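Local coordinates for protein B-agarase (PDB 4BQ2) that hydrolyses the beta-linkages of agarose from the chain end, as an exo-beta-agarase of glycoside hydrolase family 50, at residues 648-654 with 693-699; 628-633 with 682-687. One frame throughout, in Å; residues are numbered along the deposited sequence.

Contact 1. Residues 648-654 with 693-699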
ATOM      1  N   SER A 648       6.929 -18.348  -2.211  1.00 16.33           N
ATOM      2  CA  SER A 648       6.776 -16.891  -2.162  1.00 14.83           C
ATOM      3  C   SER A 648       5.399 -16.560  -1.591  1.00 14.21           C
ATOM      4  O   SER A 648       4.501 -17.382  -1.588  1.00 14.28           O
ATOM      5  CB  SER A 648       6.929 -16.320  -3.579  1.00 15.08           C
ATOM      6  OG  SER A 648       8.214 -16.685  -4.125  1.00 15.17           O
ATOM      7  N   ILE A 649       5.227 -15.344  -1.095  1.00 14.22           N
ATOM      8  CA  ILE A 649       3.897 -14.979  -0.634  1.00 13.05           C
ATOM      9  C   ILE A 649       3.666 -13.530  -0.989  1.00 13.16           C
ATOM     10  O   ILE A 649       4.607 -12.733  -0.935  1.00 12.95           O
ATOM     11  CB  ILE A 649       3.708 -15.279   0.884  1.00 13.48           C
ATOM     12  CG1 ILE A 649       2.243 -15.097   1.337  1.00 12.83           C
ATOM     13  CG2 ILE A 649       4.683 -14.486   1.777  1.00 12.54           C
ATOM     14  CD1 ILE A 649       2.003 -15.511   2.800  1.00 14.20           C
ATOM     15  N   ILE A 650       2.430 -13.211  -1.396  1.00 13.90           N
ATOM     16  CA  ILE A 650       1.979 -11.800  -1.528  1.00 13.86           C
ATOM     17  C   ILE A 650       1.503 -11.283  -0.157  1.00 13.87           C
ATOM     18  O   ILE A 650       0.556 -11.820   0.416  1.00 13.84           O
ATOM     19  CB  ILE A 650       0.814 -11.679  -2.533  1.00 14.11           C
ATOM     20  CG1 ILE A 650       1.287 -12.052  -3.957  1.00 14.82           C
ATOM     21  CG2 ILE A 650       0.182 -10.261  -2.484  1.00 14.65           C
ATOM     22  CD1 ILE A 650       2.345 -11.127  -4.577  1.00 15.62           C
ATOM     23  N   GLY A 651       2.181 -10.277   0.387  1.00 12.57           N
ATOM     24  CA  GLY A 651       1.848  -9.791   1.745  1.00 13.39           C
ATOM     25  C   GLY A 651       0.684  -8.821   1.722  1.00 13.15           C
ATOM     26  O   GLY A 651      -0.015  -8.652   2.748  1.00 13.43           O
ATOM     27  N   GLU A 652       0.491  -8.188   0.557  1.00 13.04           N
ATOM     28  CA  GLU A 652      -0.527  -7.123   0.338  1.00 13.88           C
ATOM     29  C   GLU A 652      -0.950  -7.032  -1.119  1.00 14.13           C
ATOM     30  O   GLU A 652      -0.104  -7.072  -2.015  1.00 13.85           O
ATOM     31  CB  GLU A 652       0.037  -5.752   0.734  1.00 13.77           C
ATOM     32  CG  GLU A 652       0.475  -5.700   2.179  1.00 15.07           C
ATOM     33  CD  GLU A 652       1.083  -4.383   2.599  1.00 15.53           C
ATOM     34  OE1 GLU A 652       0.995  -3.362   1.857  1.00 15.55           O
ATOM     35  OE2 GLU A 652       1.652  -4.389   3.691  1.00 15.89           O
ATOM     36  N   PHE A 653      -2.262  -6.906  -1.321  1.00 14.81           N
ATOM     37  CA  PHE A 653      -2.861  -6.371  -2.549  1.00 14.51           C
ATOM     38  C   PHE A 653      -4.215  -5.814  -2.127  1.00 14.87           C
ATOM     39  O   PHE A 653      -4.697  -6.086  -1.009  1.00 14.32           O
ATOM     40  CB  PHE A 653      -3.036  -7.431  -3.650  1.00 14.92           C
ATOM     41  CG  PHE A 653      -4.135  -8.456  -3.385  1.00 14.90           C
ATOM     42  CD1 PHE A 653      -3.951  -9.471  -2.445  1.00 14.89           C
ATOM     43  CD2 PHE A 653      -5.326  -8.441  -4.137  1.00 14.91           C
ATOM     44  CE1 PHE A 653      -4.955 -10.429  -2.219  1.00 15.67           C
ATOM     45  CE2 PHE A 653      -6.324  -9.403  -3.932  1.00 14.79           C
ATOM     46  CZ  PHE A 653      -6.145 -10.389  -2.964  1.00 15.10           C
ATOM     47  N   HIS A 654      -4.821  -5.049  -3.016  1.00 13.92           N
ATOM     48  CA  HIS A 654      -6.196  -4.581  -2.806  1.00 15.00           C
ATOM     49  C   HIS A 654      -6.809  -3.987  -4.062  1.00 14.74           C
ATOM     50  O   HIS A 654      -6.084  -3.698  -5.006  1.00 13.85           O
ATOM     51  CB  HIS A 654      -6.378  -3.666  -1.570  1.00 14.58           C
ATOM     52  CG  HIS A 654      -5.651  -2.339  -1.596  1.00 15.29           C
ATOM     53  ND1 HIS A 654      -5.593  -1.489  -2.698  1.00 16.14           N
ATOM     54  CD2 HIS A 654      -5.017  -1.687  -0.600  1.00 14.74           C
ATOM     55  CE1 HIS A 654      -4.917  -0.399  -2.382  1.00 14.10           C
ATOM     56  NE2 HIS A 654      -4.545  -0.499  -1.119  1.00 17.12           N
ATOM     57  N   PHE A 693       3.924 -19.267  -5.696  1.00 15.71           N
ATOM     58  CA  PHE A 693       3.229 -18.625  -4.563  1.00 14.58           C
ATOM     59  C   PHE A 693       2.519 -19.599  -3.684  1.00 13.90           C
ATOM     60  O   PHE A 693       1.807 -20.464  -4.177  1.00 13.67           O
ATOM     61  CB  PHE A 693       2.283 -17.500  -5.053  1.00 14.71           C
ATOM     62  CG  PHE A 693       3.037 -16.268  -5.397  1.00 16.77           C
ATOM     63  CD1 PHE A 693       3.382 -15.356  -4.401  1.00 16.81           C
ATOM     64  CD2 PHE A 693       3.471 -16.044  -6.694  1.00 16.77           C
ATOM     65  CE1 PHE A 693       4.124 -14.218  -4.691  1.00 16.99           C
ATOM     66  CE2 PHE A 693       4.204 -14.896  -6.999  1.00 17.63           C
ATOM     67  CZ  PHE A 693       4.538 -13.986  -5.998  1.00 18.84           C
ATOM     68  N   VAL A 694       2.760 -19.479  -2.384  1.00 13.66           N
ATOM     69  CA  VAL A 694       2.023 -20.257  -1.390  1.00 14.01           C
ATOM     70  C   VAL A 694       0.877 -19.542  -0.674  1.00 14.61           C
ATOM     71  O   VAL A 694       0.253 -20.116   0.233  1.00 15.54           O
ATOM     72  CB  VAL A 694       2.953 -20.903  -0.350  1.00 14.19           C
ATOM     73  CG1 VAL A 694       4.073 -21.673  -1.086  1.00 14.22           C
ATOM     74  CG2 VAL A 694       3.527 -19.842   0.617  1.00 14.81           C
ATOM     75  N   GLY A 695       0.588 -18.319  -1.096  1.00 15.66           N
ATOM     76  CA  GLY A 695      -0.546 -17.570  -0.538  1.00 14.80           C
ATOM     77  C   GLY A 695      -0.539 -16.096  -0.927  1.00 15.08           C
ATOM     78  O   GLY A 695       0.390 -15.601  -1.560  1.00 14.88           O
ATOM     79  N   ALA A 696      -1.573 -15.389  -0.494  1.00 14.91           N
ATOM     80  CA  ALA A 696      -1.721 -13.947  -0.768  1.00 15.90           C
ATOM     81  C   ALA A 696      -2.654 -13.349   0.280  1.00 16.59           C
ATOM     82  O   ALA A 696      -3.749 -13.871   0.501  1.00 18.65           O
ATOM     83  CB  ALA A 696      -2.331 -13.743  -2.148  1.00 14.84           C
ATOM     84  N   HIS A 697      -2.220 -12.259   0.894  1.00 15.52           N
ATOM     85  CA  HIS A 697      -3.021 -11.535   1.881  1.00 14.53           C
ATOM     86  C   HIS A 697      -3.456 -10.179   1.294  1.00 14.40           C
ATOM     87  O   HIS A 697      -2.697  -9.483   0.614  1.00 13.62           O
ATOM     88  CB  HIS A 697      -2.233 -11.311   3.186  1.00 13.83           C
ATOM     89  CG  HIS A 697      -2.007 -12.560   3.986  1.00 13.92           C
ATOM     90  ND1 HIS A 697      -0.783 -12.881   4.544  1.00 14.80           N
ATOM     91  CD2 HIS A 697      -2.853 -13.570   4.324  1.00 13.34           C
ATOM     92  CE1 HIS A 697      -0.891 -14.025   5.202  1.00 14.36           C
ATOM     93  NE2 HIS A 697      -2.135 -14.470   5.072  1.00 14.09           N
ATOM     94  N   TRP A 698      -4.713  -9.858   1.553  1.00 14.37           N
ATOM     95  CA  TRP A 698      -5.346  -8.587   1.168  1.00 13.48           C
ATOM     96  C   TRP A 698      -5.154  -7.540   2.232  1.00 14.24           C
ATOM     97  O   TRP A 698      -5.318  -7.817   3.457  1.00 12.91           O
ATOM     98  CB  TRP A 698      -6.846  -8.896   0.991  1.00 13.34           C
ATOM     99  CG  TRP A 698      -7.766  -7.709   0.972  1.00 13.53           C
ATOM    100  CD1 TRP A 698      -8.154  -6.930   2.041  1.00 13.82           C
ATOM    101  CD2 TRP A 698      -8.397  -7.177  -0.170  1.00 14.52           C
ATOM    102  NE1 TRP A 698      -9.024  -5.935   1.615  1.00 13.69           N
ATOM    103  CE2 TRP A 698      -9.179  -6.061   0.255  1.00 14.33           C
ATOM    104  CE3 TRP A 698      -8.386  -7.526  -1.532  1.00 13.68           C
ATOM    105  CZ2 TRP A 698      -9.950  -5.317  -0.636  1.00 14.16           C
ATOM    106  CZ3 TRP A 698      -9.133  -6.775  -2.410  1.00 14.18           C
ATOM    107  CH2 TRP A 698      -9.934  -5.705  -1.957  1.00 14.39           C
ATOM    108  N   PHE A 699      -4.793  -6.333   1.795  1.00 13.78           N
ATOM    109  CA  PHE A 699      -4.639  -5.200   2.696  1.00 14.66           C
ATOM    110  C   PHE A 699      -5.845  -4.282   2.472  1.00 15.29           C
ATOM    111  O   PHE A 699      -5.932  -3.660   1.404  1.00 15.53           O
ATOM    112  CB  PHE A 699      -3.337  -4.448   2.352  1.00 14.85           C
ATOM    113  CG  PHE A 699      -2.961  -3.370   3.349  1.00 14.38           C
ATOM    114  CD1 PHE A 699      -3.588  -2.121   3.313  1.00 13.54           C
ATOM    115  CD2 PHE A 699      -1.973  -3.600   4.316  1.00 15.35           C
ATOM    116  CE1 PHE A 699      -3.228  -1.122   4.221  1.00 14.72           C
ATOM    117  CE2 PHE A 699      -1.615  -2.607   5.249  1.00 15.44           C
ATOM    118  CZ  PHE A 699      -2.259  -1.365   5.209  1.00 15.34           C
TER
HETATM  119  O   HOH W   1       0.695 -10.592   4.888  1.00 14.33           O
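Phe653 O is approached by three groups of strand 693-699. Phe699 N donates a nearly straight hydrogen bond to it at 2.8 Å. Trp698 CA brings a CA-H...O contact, and the same oxygen lies above a face of the Trp698 ring, toward the rim. The two segments run parallel. Val694 N to Ser648 O, Ile650 N to Gly695 O, and His697 N to Ile650 O complete the strong backbone bonds. A beta bulge shifts the register by one residue between the bridges Ser648-Phe693 and Ile650-Ala696. One link is poor: Phe653 N gives His697 O a weak bond, bent to 123°, before Phe699 N restores a strong one.

Side chains fill in around this frame. Ser648 CB sits over one face of the Phe693 ring, 4.0 Å from its centroid. Ile650 CD1 reaches Phe693 CE1 of that ring at 3.6 Å, and its CB meets Ala696 CB. Phe653 CG sits between its own backbone N and carbonyl carbon (chi1 72°). From there the ring receives the edge of Trp698 on its face, a T-shaped pair with planes at 86°. His654 CA sits over a face of the Trp698 six-membered ring, a CH-pi contact. A water donates to Gly651 O at 3.0 Å and also bonds His697 ND1, while Ser414 holds His697 NE2.

These neighbouring parallel strands are consistent with the (beta/alpha)8 barrel of family 50. They place Glu652 and Phe699 alongside each other, pointing the same way, with Glu652 CD 3.6 Å from Phe699 CD2. Partners outside the two segments hold the Glu652 carboxylate: Arg603 in a salt bridge to OE2, Tyr629 OH in a hydrogen bond to OE1. OE1 also bonds a glycerol, so this carboxylate faces a site that can take a polyol.

Contact 2. Residues 628-633 with 682-687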
ATOM      1  N   SER A 628       2.252  -6.463  -3.794  1.00 14.67           N
ATOM      2  CA  SER A 628       2.108  -6.152  -5.213  1.00 14.22           C
ATOM      3  C   SER A 628       0.702  -5.641  -5.497  1.00 14.09           C
ATOM      4  O   SER A 628      -0.268  -6.422  -5.637  1.00 14.63           O
ATOM      5  CB  SER A 628       2.470  -7.366  -6.109  1.00 14.26           C
ATOM      6  OG  SER A 628       2.462  -7.005  -7.507  1.00 14.33           O
ATOM      7  N   TYR A 629       0.586  -4.318  -5.539  1.00 13.38           N
ATOM      8  CA  TYR A 629      -0.685  -3.696  -5.807  1.00 14.08           C
ATOM      9  C   TYR A 629      -0.830  -3.481  -7.309  1.00 14.38           C
ATOM     10  O   TYR A 629      -0.505  -2.423  -7.832  1.00 14.70           O
ATOM     11  CB  TYR A 629      -0.760  -2.373  -5.061  1.00 14.06           C
ATOM     12  CG  TYR A 629      -0.829  -2.507  -3.535  1.00 13.27           C
ATOM     13  CD1 TYR A 629      -2.045  -2.754  -2.902  1.00 14.26           C
ATOM     14  CD2 TYR A 629       0.286  -2.293  -2.752  1.00 13.40           C
ATOM     15  CE1 TYR A 629      -2.127  -2.843  -1.515  1.00 13.17           C
ATOM     16  CE2 TYR A 629       0.220  -2.395  -1.358  1.00 14.05           C
ATOM     17  CZ  TYR A 629      -1.003  -2.651  -0.753  1.00 13.01           C
ATOM     18  OH  TYR A 629      -1.096  -2.716   0.644  1.00 14.03           O
ATOM     19  N   LYS A 630      -1.371  -4.488  -7.967  1.00 14.21           N
ATOM     20  CA  LYS A 630      -1.552  -4.516  -9.413  1.00 15.31           C
ATOM     21  C   LYS A 630      -2.849  -5.295  -9.606  1.00 16.02           C
ATOM     22  O   LYS A 630      -3.460  -5.744  -8.626  1.00 16.07           O
ATOM     23  CB  LYS A 630      -0.385  -5.297 -10.090  1.00 15.21           C
ATOM     24  CG  LYS A 630       1.020  -4.806  -9.761  1.00 17.86           C
ATOM     25  CD  LYS A 630       1.314  -3.410 -10.337  1.00 18.76           C
ATOM     26  CE  LYS A 630       2.662  -2.943  -9.811  1.00 22.37           C
ATOM     27  NZ  LYS A 630       2.810  -1.467  -9.729  1.00 27.67           N
ATOM     28  N   GLU A 631      -3.285  -5.440 -10.846  1.00 15.42           N
ATOM     29  CA  GLU A 631      -4.451  -6.281 -11.169  1.00 15.58           C
ATOM     30  C   GLU A 631      -4.208  -7.796 -11.135  1.00 15.55           C
ATOM     31  O   GLU A 631      -5.147  -8.602 -11.081  1.00 15.05           O
ATOM     32  CB  GLU A 631      -5.075  -5.807 -12.496  1.00 15.39           C
ATOM     33  CG  GLU A 631      -5.683  -4.399 -12.273  1.00 16.71           C
ATOM     34  CD  GLU A 631      -6.321  -3.757 -13.518  1.00 18.20           C
ATOM     35  OE1 GLU A 631      -6.772  -4.489 -14.427  1.00 19.02           O
ATOM     36  OE2 GLU A 631      -6.426  -2.500 -13.546  1.00 20.51           O
ATOM     37  N   GLY A 632      -2.939  -8.165 -11.157  1.00 15.59           N
ATOM     38  CA  GLY A 632      -2.540  -9.549 -10.939  1.00 16.06           C
ATOM     39  C   GLY A 632      -1.044  -9.657 -11.055  1.00 15.31           C
ATOM     40  O   GLY A 632      -0.298  -8.663 -10.871  1.00 16.14           O
ATOM     41  N   LEU A 633      -0.603 -10.878 -11.330  1.00 16.48           N
ATOM     42  CA  LEU A 633       0.808 -11.197 -11.412  1.00 17.15           C
ATOM     43  C   LEU A 633       1.169 -11.497 -12.870  1.00 17.04           C
ATOM     44  O   LEU A 633       1.056 -12.643 -13.309  1.00 17.58           O
ATOM     45  CB  LEU A 633       1.132 -12.391 -10.490  1.00 17.78           C
ATOM     46  CG  LEU A 633       0.751 -12.295  -9.015  1.00 17.25           C
ATOM     47  CD1 LEU A 633       1.379 -13.518  -8.303  1.00 17.61           C
ATOM     48  CD2 LEU A 633       1.186 -10.973  -8.346  1.00 16.39           C
ATOM     49  N   ASP A 682      -9.844 -12.121 -10.179  1.00 18.22           N
ATOM     50  CA  ASP A 682      -8.790 -12.126 -11.200  1.00 19.76           C
ATOM     51  C   ASP A 682      -7.408 -12.112 -10.585  1.00 19.37           C
ATOM     52  O   ASP A 682      -6.520 -12.865 -11.020  1.00 17.61           O
ATOM     53  CB  ASP A 682      -8.869 -10.911 -12.132  1.00 19.91           C
ATOM     54  CG  ASP A 682     -10.067 -10.945 -13.102  1.00 21.96           C
ATOM     55  OD1 ASP A 682     -10.744 -11.975 -13.318  1.00 21.54           O
ATOM     56  OD2 ASP A 682     -10.337  -9.870 -13.652  1.00 25.17           O
ATOM     57  N   TYR A 683      -7.210 -11.243  -9.590  1.00 16.31           N
ATOM     58  CA  TYR A 683      -5.949 -11.214  -8.906  1.00 16.21           C
ATOM     59  C   TYR A 683      -5.608 -12.568  -8.282  1.00 15.39           C
ATOM     60  O   TYR A 683      -4.506 -13.091  -8.477  1.00 15.11           O
ATOM     61  CB  TYR A 683      -5.937 -10.143  -7.799  1.00 14.09           C
ATOM     62  CG  TYR A 683      -4.568  -9.880  -7.237  1.00 14.31           C
ATOM     63  CD1 TYR A 683      -3.983 -10.749  -6.272  1.00 14.07           C
ATOM     64  CD2 TYR A 683      -3.852  -8.763  -7.628  1.00 13.59           C
ATOM     65  CE1 TYR A 683      -2.703 -10.495  -5.760  1.00 13.77           C
ATOM     66  CE2 TYR A 683      -2.605  -8.502  -7.107  1.00 13.92           C
ATOM     67  CZ  TYR A 683      -2.023  -9.389  -6.181  1.00 14.36           C
ATOM     68  OH  TYR A 683      -0.766  -9.109  -5.642  1.00 15.39           O
ATOM     69  N   MET A 684      -6.516 -13.093  -7.460  1.00 16.96           N
ATOM     70  CA  MET A 684      -6.278 -14.387  -6.821  1.00 16.96           C
ATOM     71  C   MET A 684      -6.077 -15.547  -7.811  1.00 18.39           C
ATOM     72  O   MET A 684      -5.268 -16.451  -7.548  1.00 18.13           O
ATOM     73  CB  MET A 684      -7.389 -14.703  -5.820  1.00 17.38           C
ATOM     74  CG  MET A 684      -7.312 -13.859  -4.540  1.00 17.44           C
ATOM     75  SD  MET A 684      -5.735 -13.908  -3.654  1.00 18.37           S
ATOM     76  CE  MET A 684      -5.653 -15.659  -3.236  1.00 18.03           C
ATOM     77  N   GLN A 685      -6.779 -15.527  -8.946  1.00 18.25           N
ATOM     78  CA  GLN A 685      -6.540 -16.541  -9.991  1.00 19.40           C
ATOM     79  C   GLN A 685      -5.105 -16.508 -10.439  1.00 18.08           C
ATOM     80  O   GLN A 685      -4.494 -17.558 -10.681  1.00 17.48           O
ATOM     81  CB  GLN A 685      -7.437 -16.371 -11.234  1.00 20.06           C
ATOM     82  CG  GLN A 685      -7.413 -17.590 -12.184  1.00 22.75           C
ATOM     83  CD  GLN A 685      -7.924 -18.846 -11.494  1.00 23.38           C
ATOM     84  OE1 GLN A 685      -8.939 -18.801 -10.820  1.00 26.69           O
ATOM     85  NE2 GLN A 685      -7.195 -19.942 -11.597  1.00 23.93           N
ATOM     86  N   SER A 686      -4.576 -15.294 -10.584  1.00 18.40           N
ATOM     87  CA  SER A 686      -3.200 -15.091 -10.991  1.00 20.07           C
ATOM     88  C   SER A 686      -2.210 -15.684  -9.960  1.00 19.26           C
ATOM     89  O   SER A 686      -1.167 -16.274 -10.329  1.00 17.71           O
ATOM     90  CB  SER A 686      -2.958 -13.577 -11.156  1.00 22.75           C
ATOM     91  OG  SER A 686      -1.758 -13.337 -11.831  1.00 26.87           O
ATOM     92  N   VAL A 687      -2.500 -15.479  -8.674  1.00 17.24           N
ATOM     93  CA  VAL A 687      -1.678 -16.083  -7.622  1.00 16.81           C
ATOM     94  C   VAL A 687      -1.770 -17.607  -7.651  1.00 17.56           C
ATOM     95  O   VAL A 687      -0.743 -18.305  -7.605  1.00 16.88           O
ATOM     96  CB  VAL A 687      -2.038 -15.550  -6.221  1.00 17.10           C
ATOM     97  CG1 VAL A 687      -1.071 -16.117  -5.186  1.00 16.41           C
ATOM     98  CG2 VAL A 687      -1.973 -14.015  -6.219  1.00 16.81           C
TER
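Tyr683 CB lies 3.7 Å from Glu631 O, at the start of a side chain that reaches from helix 673-688 to the loop 628-633. Its CG is anti to the backbone N (chi1 -168°), which carries the ring along the loop backbone. On the ring, CD2 meets Lys630 O at 3.2 Å, in the ring plane at its edge, and also touches Gly632 CA. CE2 stays beside the same Lys630 carbonyl. CZ approaches Leu633 CD2 obliquely. At the tip, OH donates a 2.7 Å hydrogen bond to Ser628 O, in the carbonyl plane and on a lone pair.

One helical turn on, Ser686 OG accepts the Leu633 N-H at 2.8 Å. Leu633 then spreads its two methyls: CD2 goes to Tyr683 OH, and CD1 meets Val687 CG2 at 4.0 Å. Beyond this pair of segments, Phe653 stacks on the Tyr683 ring, and Phe693 lies against both Leu633 and Val687.

The loop follows strand 624-627 and has no regular structure of its own here. Two side-chain hydroxyls of the helix meet backbone groups of the loop, Ser628 O and Leu633 N. These bonds tie both ends of the loop segment to the helix.

Overall arrangement
The segments alternate along the chain, and the centres of the two contacts are about 9 Å apart. Strand 648-652, helix 673-688 and strand 693-699 form a beta-alpha-beta unit: contact 1 pairs its strands, and contact 2 joins its helix to the loop after the neighbouring strand 624-627. The two contacts also touch directly, with Glu652 O 3.0 Å from Ser628 N and Glu652 OE1 2.5 Å from Tyr629 OH, both probable hydrogen bonds. The Glu652 side chain is about 3 Å from a glycerol, probably from crystallisation, which may mark a pocket at this end of the strands.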